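Local coordinates for DNA processing protein DprA (Streptococcus pneumoniae, PDB 3UQZ) that binds single-stranded DNA cooperatively, shields it from nucleases and helps load the RecA recombinase onto it during natural transformation, at residues Tyr81-Leu85 with Ile211-Arg217; Phe106-Val111 with Glu135-Ser140; Gly159-Ile165 with Asp187-Ser192. Residues are numbered along the deposited sequence.

Contact 1: Tyr81-Leu85 with Ile211-Arg217; sequences YPWDL and IIAGLCR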
loop_
_atom_site.group_PDB
_atom_site.type_symbol
_atom_site.label_atom_id
_atom_site.label_comp_id
_atom_site.label_asym_id
_atom_site.label_seq_id
_atom_site.Cartn_x
_atom_site.Cartn_y
_atom_site.Cartn_z
ATOM N N TYR A 81 -21.136 13.934 -26.433
ATOM C CA TYR A 81 -21.229 13.189 -25.187
ATOM C C TYR A 81 -20.110 12.117 -25.148
ATOM O O TYR A 81 -20.031 11.296 -26.075
ATOM C CB TYR A 81 -22.629 12.568 -25.021
ATOM C CG TYR A 81 -22.927 12.082 -23.620
ATOM C CD1 TYR A 81 -23.652 12.863 -22.729
ATOM C CD2 TYR A 81 -22.513 10.817 -23.196
ATOM C CE1 TYR A 81 -23.967 12.399 -21.454
ATOM C CE2 TYR A 81 -22.799 10.356 -21.914
ATOM C CZ TYR A 81 -23.532 11.149 -21.049
ATOM O OH TYR A 81 -23.825 10.684 -19.793
ATOM N N PRO A 82 -19.199 12.173 -24.124
ATOM C CA PRO A 82 -18.086 11.201 -24.079
ATOM C C PRO A 82 -18.510 9.754 -23.843
ATOM O O PRO A 82 -19.316 9.466 -22.956
ATOM C CB PRO A 82 -17.144 11.754 -23.006
ATOM C CG PRO A 82 -17.953 12.658 -22.207
ATOM C CD PRO A 82 -19.140 13.117 -22.989
ATOM N N TRP A 83 -17.955 8.851 -24.666
ATOM C CA TRP A 83 -18.258 7.426 -24.684
ATOM C C TRP A 83 -17.993 6.690 -23.391
ATOM O O TRP A 83 -18.731 5.760 -23.089
ATOM C CB TRP A 83 -17.578 6.741 -25.876
ATOM C CG TRP A 83 -18.178 7.050 -27.225
ATOM C CD1 TRP A 83 -19.261 7.840 -27.490
ATOM C CD2 TRP A 83 -17.730 6.546 -28.494
ATOM N NE1 TRP A 83 -19.501 7.876 -28.843
ATOM C CE2 TRP A 83 -18.588 7.077 -29.482
ATOM C CE3 TRP A 83 -16.700 5.671 -28.891
ATOM C CZ2 TRP A 83 -18.449 6.759 -30.842
ATOM C CZ3 TRP A 83 -16.576 5.347 -30.232
ATOM C CH2 TRP A 83 -17.441 5.889 -31.190
ATOM N N ASP A 84 -16.964 7.083 -22.623
ATOM C CA ASP A 84 -16.669 6.438 -21.344
ATOM C C ASP A 84 -17.785 6.693 -20.334
ATOM O O ASP A 84 -18.159 5.773 -19.608
ATOM C CB ASP A 84 -15.324 6.911 -20.780
ATOM C CG ASP A 84 -14.101 6.354 -21.485
ATOM O OD1 ASP A 84 -14.042 5.118 -21.692
ATOM O OD2 ASP A 84 -13.179 7.143 -21.778
ATOM N N LEU A 85 -18.324 7.928 -20.297
ATOM C CA LEU A 85 -19.422 8.304 -19.411
ATOM C C LEU A 85 -20.733 7.569 -19.763
ATOM O O LEU A 85 -21.496 7.240 -18.865
ATOM C CB LEU A 85 -19.605 9.848 -19.382
ATOM C CG LEU A 85 -20.630 10.433 -18.395
ATOM C CD1 LEU A 85 -20.288 10.107 -16.936
ATOM C CD2 LEU A 85 -20.789 11.917 -18.602
ATOM N N ILE A 211 -20.373 10.874 -11.998
ATOM C CA ILE A 211 -19.942 11.553 -13.230
ATOM C C ILE A 211 -18.416 11.738 -13.225
ATOM O O ILE A 211 -17.782 11.448 -14.240
ATOM C CB ILE A 211 -20.705 12.894 -13.461
ATOM C CG1 ILE A 211 -22.230 12.681 -13.439
ATOM C CG2 ILE A 211 -20.249 13.592 -14.766
ATOM C CD1 ILE A 211 -23.066 13.952 -13.242
ATOM N N ILE A 212 -17.828 12.215 -12.087
ATOM C CA ILE A 212 -16.377 12.391 -11.923
ATOM C C ILE A 212 -15.662 11.083 -12.288
ATOM O O ILE A 212 -14.770 11.098 -13.137
ATOM C CB ILE A 212 -15.991 12.876 -10.491
ATOM C CG1 ILE A 212 -16.529 14.298 -10.193
ATOM C CG2 ILE A 212 -14.461 12.810 -10.270
ATOM C CD1 ILE A 212 -16.396 14.727 -8.783
ATOM N N ALA A 213 -16.086 9.960 -11.678
ATOM C CA ALA A 213 -15.516 8.640 -11.931
ATOM C C ALA A 213 -15.801 8.168 -13.359
ATOM O O ALA A 213 -14.868 7.774 -14.051
ATOM C CB ALA A 213 -16.052 7.638 -10.922
ATOM N N GLY A 214 -17.061 8.270 -13.795
ATOM C CA GLY A 214 -17.530 7.854 -15.118
ATOM C C GLY A 214 -16.834 8.486 -16.307
ATOM O O GLY A 214 -16.632 7.833 -17.334
ATOM N N LEU A 215 -16.457 9.762 -16.171
ATOM C CA LEU A 215 -15.750 10.544 -17.181
ATOM C C LEU A 215 -14.332 10.005 -17.461
ATOM O O LEU A 215 -13.827 10.184 -18.562
ATOM C CB LEU A 215 -15.633 11.981 -16.649
ATOM C CG LEU A 215 -16.121 13.186 -17.470
ATOM C CD1 LEU A 215 -17.168 12.830 -18.500
ATOM C CD2 LEU A 215 -16.628 14.281 -16.550
ATOM N N CYS A 216 -13.689 9.370 -16.462
ATOM C CA CYS A 216 -12.285 8.944 -16.511
ATOM C C CYS A 216 -11.997 7.443 -16.527
ATOM O O CYS A 216 -12.804 6.639 -16.063
ATOM C CB CYS A 216 -11.500 9.641 -15.403
ATOM S SG CYS A 216 -12.108 11.297 -15.004
ATOM N N ARG A 217 -10.796 7.085 -17.024
ATOM C CA ARG A 217 -10.300 5.701 -17.097
ATOM C C ARG A 217 -9.591 5.280 -15.790
ATOM O O ARG A 217 -9.362 4.086 -15.574
ATOM C CB ARG A 217 -9.367 5.512 -18.308
ATOM C CG ARG A 217 -9.985 5.891 -19.653
ATOM C CD ARG A 217 -10.711 4.737 -20.307
ATOM N NE ARG A 217 -10.009 4.269 -21.505
ATOM C CZ ARG A 217 -10.216 4.728 -22.738
ATOM N NH1 ARG A 217 -11.100 5.694 -22.956
ATOM N NH2 ARG A 217 -9.536 4.226 -23.760
HETATM O O HOH W 1 -12.020 9.166 -20.186
#
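In the Rossmann-like domain of DprA, the C-terminal end of helix 204-215 is met by a short, weakly bonded helical turn at 83-85; the nearest ends of the two segments, Leu85 and Ile211, are 126 residues apart in sequence. The two backbones come closest at Gly214, whose CA is 4.7 Å from the CA of Leu85. A CB on Gly214 would collide with Leu85 CD1, so the missing side chain is what allows this approach. Around that point the packing is apolar: Leu85 CD2 lies 3.7 Å from Leu215 CD1, Leu85 CD1 is 4.1 Å from Ile211 CG2, and Pro82 CG reaches Leu215 CD1 at 3.8 Å.

The polar groups are satisfied mainly at the helix end. Leu215 N is bonded to Ile211 O and Cys216 N to Ala213 O, while the carbonyls of Gly214 and Cys216 both accept from Arg242. Gly214 O also lies 3.4 Å from Leu85 N, but the angle is too poor for a hydrogen bond; Leu85 N instead makes a weak 3.2 Å bond to Pro82 O within its own turn. Leu215 O is served by a water, which donates to it at 2.6 Å. The same water donates to Asp84 OD2 at 2.8 Å, and that oxygen also forms a salt bridge with Arg217, accepting from NH1 at 2.8 Å.

Contact 2: Phe106-Val111 with Glu135-Ser140; sequences FPKVAV and ELVIVS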
loop_
_atom_site.group_PDB
_atom_site.type_symbol
_atom_site.label_atom_id
_atom_site.label_comp_id
_atom_site.label_asym_id
_atom_site.label_seq_id
_atom_site.Cartn_x
_atom_site.Cartn_y
_atom_site.Cartn_z
ATOM N N PHE A 106 -9.929 15.064 -24.557
ATOM C CA PHE A 106 -8.624 14.687 -24.039
ATOM C C PHE A 106 -8.641 13.540 -23.023
ATOM O O PHE A 106 -9.679 13.325 -22.374
ATOM C CB PHE A 106 -7.965 15.915 -23.408
ATOM C CG PHE A 106 -7.532 16.953 -24.399
ATOM C CD1 PHE A 106 -6.416 16.746 -25.204
ATOM C CD2 PHE A 106 -8.232 18.147 -24.531
ATOM C CE1 PHE A 106 -5.996 17.724 -26.108
ATOM C CE2 PHE A 106 -7.812 19.126 -25.432
ATOM C CZ PHE A 106 -6.686 18.917 -26.200
ATOM N N PRO A 107 -7.483 12.838 -22.801
ATOM C CA PRO A 107 -7.455 11.803 -21.753
ATOM C C PRO A 107 -7.624 12.457 -20.380
ATOM O O PRO A 107 -7.030 13.507 -20.120
ATOM C CB PRO A 107 -6.081 11.148 -21.932
ATOM C CG PRO A 107 -5.621 11.569 -23.319
ATOM C CD PRO A 107 -6.160 12.951 -23.454
ATOM N N LYS A 108 -8.499 11.868 -19.538
ATOM C CA LYS A 108 -8.873 12.399 -18.226
ATOM C C LYS A 108 -8.578 11.447 -17.064
ATOM O O LYS A 108 -8.694 10.227 -17.211
ATOM C CB LYS A 108 -10.374 12.752 -18.218
ATOM C CG LYS A 108 -10.781 13.811 -19.234
ATOM C CD LYS A 108 -12.287 13.886 -19.455
ATOM C CE LYS A 108 -12.849 12.811 -20.359
ATOM N NZ LYS A 108 -12.412 12.931 -21.770
ATOM N N VAL A 109 -8.228 12.022 -15.899
ATOM C CA VAL A 109 -7.988 11.295 -14.656
ATOM C C VAL A 109 -8.755 11.989 -13.533
ATOM O O VAL A 109 -8.750 13.219 -13.441
ATOM C CB VAL A 109 -6.476 11.031 -14.331
ATOM C CG1 VAL A 109 -5.723 12.306 -13.926
ATOM C CG2 VAL A 109 -6.309 9.939 -13.275
ATOM N N ALA A 110 -9.469 11.199 -12.725
ATOM C CA ALA A 110 -10.208 11.726 -11.588
ATOM C C ALA A 110 -9.278 11.823 -10.353
ATOM O O ALA A 110 -8.309 11.073 -10.246
ATOM C CB ALA A 110 -11.395 10.836 -11.282
ATOM N N VAL A 111 -9.536 12.799 -9.474
ATOM C CA VAL A 111 -8.786 13.020 -8.234
ATOM C C VAL A 111 -9.809 13.267 -7.127
ATOM O O VAL A 111 -10.597 14.214 -7.203
ATOM C CB VAL A 111 -7.697 14.131 -8.296
ATOM C CG1 VAL A 111 -6.890 14.171 -6.998
ATOM C CG2 VAL A 111 -6.762 13.946 -9.487
ATOM N N GLU A 135 -0.099 15.475 -19.141
ATOM C CA GLU A 135 -0.556 14.446 -20.078
ATOM C C GLU A 135 -2.060 14.154 -19.920
ATOM O O GLU A 135 -2.681 13.628 -20.844
ATOM C CB GLU A 135 0.231 13.141 -19.863
ATOM C CG GLU A 135 1.577 13.098 -20.556
ATOM C CD GLU A 135 1.598 12.129 -21.720
ATOM O OE1 GLU A 135 1.656 10.902 -21.475
ATOM O OE2 GLU A 135 1.537 12.598 -22.879
ATOM N N LEU A 136 -2.631 14.447 -18.734
ATOM C CA LEU A 136 -4.035 14.159 -18.419
ATOM C C LEU A 136 -4.791 15.367 -17.917
ATOM O O LEU A 136 -4.232 16.203 -17.213
ATOM C CB LEU A 136 -4.130 13.041 -17.352
ATOM C CG LEU A 136 -3.460 11.710 -17.668
ATOM C CD1 LEU A 136 -3.241 10.885 -16.411
ATOM C CD2 LEU A 136 -4.226 10.960 -18.704
ATOM N N VAL A 137 -6.083 15.425 -18.236
ATOM C CA VAL A 137 -7.000 16.462 -17.755
ATOM C C VAL A 137 -7.413 16.024 -16.340
ATOM O O VAL A 137 -7.826 14.869 -16.137
ATOM C CB VAL A 137 -8.239 16.639 -18.689
ATOM C CG1 VAL A 137 -9.249 17.622 -18.102
ATOM C CG2 VAL A 137 -7.815 17.084 -20.072
ATOM N N ILE A 138 -7.270 16.936 -15.370
ATOM C CA ILE A 138 -7.609 16.655 -13.976
ATOM C C ILE A 138 -9.099 16.888 -13.748
ATOM O O ILE A 138 -9.575 18.038 -13.813
ATOM C CB ILE A 138 -6.697 17.445 -12.983
ATOM C CG1 ILE A 138 -5.170 17.210 -13.232
ATOM C CG2 ILE A 138 -7.095 17.235 -11.512
ATOM C CD1 ILE A 138 -4.663 15.774 -13.343
ATOM N N VAL A 139 -9.838 15.790 -13.501
ATOM C CA VAL A 139 -11.272 15.871 -13.246
ATOM C C VAL A 139 -11.523 15.764 -11.745
ATOM O O VAL A 139 -11.083 14.796 -11.124
ATOM C CB VAL A 139 -12.094 14.845 -14.059
ATOM C CG1 VAL A 139 -13.591 15.078 -13.859
ATOM C CG2 VAL A 139 -11.738 14.900 -15.542
ATOM N N SER A 140 -12.190 16.770 -11.159
ATOM C CA SER A 140 -12.526 16.790 -9.736
ATOM C C SER A 140 -13.814 17.579 -9.481
ATOM O O SER A 140 -14.378 18.123 -10.421
ATOM C CB SER A 140 -11.356 17.298 -8.900
ATOM O OG SER A 140 -11.459 16.794 -7.580
#
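Strands 108-111 and 137-140 run side by side as the parallel pair of a beta-alpha-beta unit, their short axes 4.7 Å apart at closest approach and twisted by 38°. The hydrogen bonds alternate across the pair as parallel strands require: Val137 N to Pro107 O (2.9 Å), Val109 N to Val137 O (2.9 Å), Val139 N to Val109 O (2.8 Å) and Val111 N to Val139 O (3.0 Å).

Side-chain conformations determine how each face fills. Lys108, Ala110, Val137 and Val139 share one face. There the backbone sets Lys108 CB 3.7 Å from Val139 CG2, and the m rotamer at chi1 places Lys108 CG 3.8 Å from Val137 CB; further m turns at chi3 and chi4 fold the chain back, so that NZ donates to Phe106 O at 2.8 Å, with Leu104 O as a second acceptor. On the other face Val109, in the p rotamer, directs CG1 to Leu136 CD1 (3.8 Å) and to Ile138 CD1 (3.7 Å), the isoleucine being m at both chi angles. At the C-terminal end, Ser140 in the t rotamer brings OG to Val111 O, to which it donates at 2.7 Å.

Helix 119-130 makes the connection between the two strands. In the sheet the pair lies between strand 218-222, bonded through Ala110, and strand 161-164, bonded through Ile138 and Ser140, while helix 146-157 packs against Val111, Ile138 and Ser140.

Contact 3: Gly159-Ile165 with Asp187-Ser192; sequences GKTIAVI and DHLVLS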
loop_
_atom_site.group_PDB
_atom_site.type_symbol
_atom_site.label_atom_id
_atom_site.label_comp_id
_atom_site.label_asym_id
_atom_site.label_seq_id
_atom_site.Cartn_x
_atom_site.Cartn_y
_atom_site.Cartn_z
ATOM N N GLY A 159 -1.659 23.074 -17.004
ATOM C CA GLY A 159 -2.523 22.005 -17.489
ATOM C C GLY A 159 -3.997 22.353 -17.509
ATOM O O GLY A 159 -4.386 23.496 -17.259
ATOM N N LYS A 160 -4.831 21.356 -17.806
ATOM C CA LYS A 160 -6.275 21.552 -17.921
ATOM C C LYS A 160 -7.055 20.847 -16.833
ATOM O O LYS A 160 -6.647 19.776 -16.395
ATOM C CB LYS A 160 -6.769 21.122 -19.318
ATOM C CG LYS A 160 -6.087 21.836 -20.512
ATOM C CD LYS A 160 -6.158 23.385 -20.526
ATOM C CE LYS A 160 -7.522 23.969 -20.824
ATOM N NZ LYS A 160 -7.501 25.456 -20.788
ATOM N N THR A 161 -8.181 21.444 -16.400
ATOM C CA THR A 161 -9.064 20.872 -15.379
ATOM C C THR A 161 -10.573 20.911 -15.718
ATOM O O THR A 161 -11.051 21.873 -16.327
ATOM C CB THR A 161 -8.740 21.433 -13.970
ATOM O OG1 THR A 161 -9.324 20.577 -12.991
ATOM C CG2 THR A 161 -9.248 22.845 -13.752
ATOM N N ILE A 162 -11.316 19.865 -15.295
ATOM C CA ILE A 162 -12.779 19.795 -15.418
ATOM C C ILE A 162 -13.349 19.702 -14.005
ATOM O O ILE A 162 -12.910 18.854 -13.230
ATOM C CB ILE A 162 -13.305 18.625 -16.312
ATOM C CG1 ILE A 162 -12.812 18.739 -17.763
ATOM C CG2 ILE A 162 -14.850 18.526 -16.264
ATOM C CD1 ILE A 162 -13.032 17.490 -18.607
ATOM N N ALA A 163 -14.324 20.565 -13.671
ATOM C CA ALA A 163 -15.037 20.533 -12.389
ATOM C C ALA A 163 -16.470 20.026 -12.597
ATOM O O ALA A 163 -17.154 20.460 -13.530
ATOM C CB ALA A 163 -15.061 21.901 -11.745
ATOM N N VAL A 164 -16.908 19.080 -11.754
ATOM C CA VAL A 164 -18.276 18.531 -11.776
ATOM C C VAL A 164 -18.911 19.007 -10.451
ATOM O O VAL A 164 -18.439 18.638 -9.378
ATOM C CB VAL A 164 -18.304 16.982 -11.976
ATOM C CG1 VAL A 164 -19.725 16.458 -12.155
ATOM C CG2 VAL A 164 -17.443 16.573 -13.168
ATOM N N ILE A 165 -19.882 19.916 -10.525
ATOM C CA ILE A 165 -20.489 20.493 -9.321
ATOM C C ILE A 165 -21.801 19.834 -8.874
ATOM O O ILE A 165 -22.404 19.056 -9.624
ATOM C CB ILE A 165 -20.586 22.042 -9.426
ATOM C CG1 ILE A 165 -21.412 22.489 -10.657
ATOM C CG2 ILE A 165 -19.183 22.672 -9.400
ATOM C CD1 ILE A 165 -21.785 23.980 -10.703
ATOM N N ASP A 187 -11.780 29.808 -18.417
ATOM C CA ASP A 187 -10.710 29.204 -19.198
ATOM C C ASP A 187 -10.753 27.701 -19.419
ATOM O O ASP A 187 -10.113 27.229 -20.360
ATOM C CB ASP A 187 -9.349 29.604 -18.599
ATOM C CG ASP A 187 -8.982 31.073 -18.732
ATOM O OD1 ASP A 187 -9.890 31.892 -18.994
ATOM O OD2 ASP A 187 -7.789 31.403 -18.553
ATOM N N HIS A 188 -11.478 26.950 -18.553
ATOM C CA HIS A 188 -11.567 25.484 -18.566
ATOM C C HIS A 188 -13.014 25.017 -18.798
ATOM O O HIS A 188 -13.678 25.590 -19.653
ATOM C CB HIS A 188 -10.958 24.941 -17.256
ATOM C CG HIS A 188 -9.537 25.361 -17.064
ATOM N ND1 HIS A 188 -8.494 24.550 -17.455
ATOM C CD2 HIS A 188 -9.036 26.542 -16.629
ATOM C CE1 HIS A 188 -7.391 25.248 -17.229
ATOM N NE2 HIS A 188 -7.667 26.457 -16.740
ATOM N N LEU A 189 -13.513 24.003 -18.050
ATOM C CA LEU A 189 -14.874 23.472 -18.182
ATOM C C LEU A 189 -15.506 23.086 -16.826
ATOM O O LEU A 189 -14.888 22.376 -16.027
ATOM C CB LEU A 189 -14.856 22.264 -19.131
ATOM C CG LEU A 189 -16.173 21.526 -19.416
ATOM C CD1 LEU A 189 -17.192 22.413 -20.152
ATOM C CD2 LEU A 189 -15.905 20.255 -20.204
ATOM N N VAL A 190 -16.740 23.557 -16.579
ATOM C CA VAL A 190 -17.523 23.233 -15.382
ATOM C C VAL A 190 -18.764 22.508 -15.880
ATOM O O VAL A 190 -19.452 23.019 -16.768
ATOM C CB VAL A 190 -17.922 24.462 -14.505
ATOM C CG1 VAL A 190 -18.572 24.015 -13.201
ATOM C CG2 VAL A 190 -16.738 25.370 -14.214
ATOM N N LEU A 191 -19.036 21.320 -15.331
ATOM C CA LEU A 191 -20.211 20.524 -15.693
ATOM C C LEU A 191 -21.185 20.418 -14.510
ATOM O O LEU A 191 -20.762 20.405 -13.340
ATOM C CB LEU A 191 -19.812 19.117 -16.161
ATOM C CG LEU A 191 -18.974 18.996 -17.435
ATOM C CD1 LEU A 191 -18.367 17.594 -17.547
ATOM C CD2 LEU A 191 -19.792 19.343 -18.701
ATOM N N SER A 192 -22.493 20.324 -14.822
ATOM C CA SER A 192 -23.563 20.187 -13.822
ATOM C C SER A 192 -24.821 19.544 -14.402
ATOM O O SER A 192 -25.166 19.786 -15.555
ATOM C CB SER A 192 -23.918 21.543 -13.208
ATOM O OG SER A 192 -24.797 21.388 -12.106
#
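This is a parallel strand pairing within the central sheet of the Rossmann-like fold, where strands 161-164 and 189-192 belong to a beta-alpha-beta unit connected through helix 178-187. The strands cross at only 22°, and three backbone bonds join them: Ala163 N to Leu189 O (3.0 Å), Leu191 N to Ala163 O (2.7 Å) and Ile165 N to Leu191 O (3.0 Å). Ile162, Val164, Leu189 and Leu191 occupy one face, with Ile162 CG2 3.9 Å from Leu191 CD1; Val164 and Leu191 also meet helix 204-215. Ala163 and Val190 lie on the other face, against Ile184 of the crossover helix.

Before the strands align, His188, just past the end of that helix, fills the gap between the two segments. Thr161 CG2 lies over one face of its ring, while Lys160 NZ sits over the opposite face and donates a 3.2 Å hydrogen bond to Asp187 O.

All three contacts lie in the Rossmann-like domain, around one mixed sheet. Contact 2 closes first along the chain and contact 3 follows it, both within the long span bracketed by contact 1. The centres of contacts 2 and 3 are about 10 Å apart, and their strands 137-140 and 161-164 are neighbours, so the two pairings form four consecutive parallel strands; Ile138 O probably accepts from both Thr161 OG1 and Ile162 N. Contact 1, centred about 10 Å from contact 2 and 13 Å from contact 3, lies over one face of this sheet: Cys216 touches Ala110 and Val139, and Ile212 touches Val164. Helix 204-215 and the residue after it thus bring contact 1 against both strand pairs.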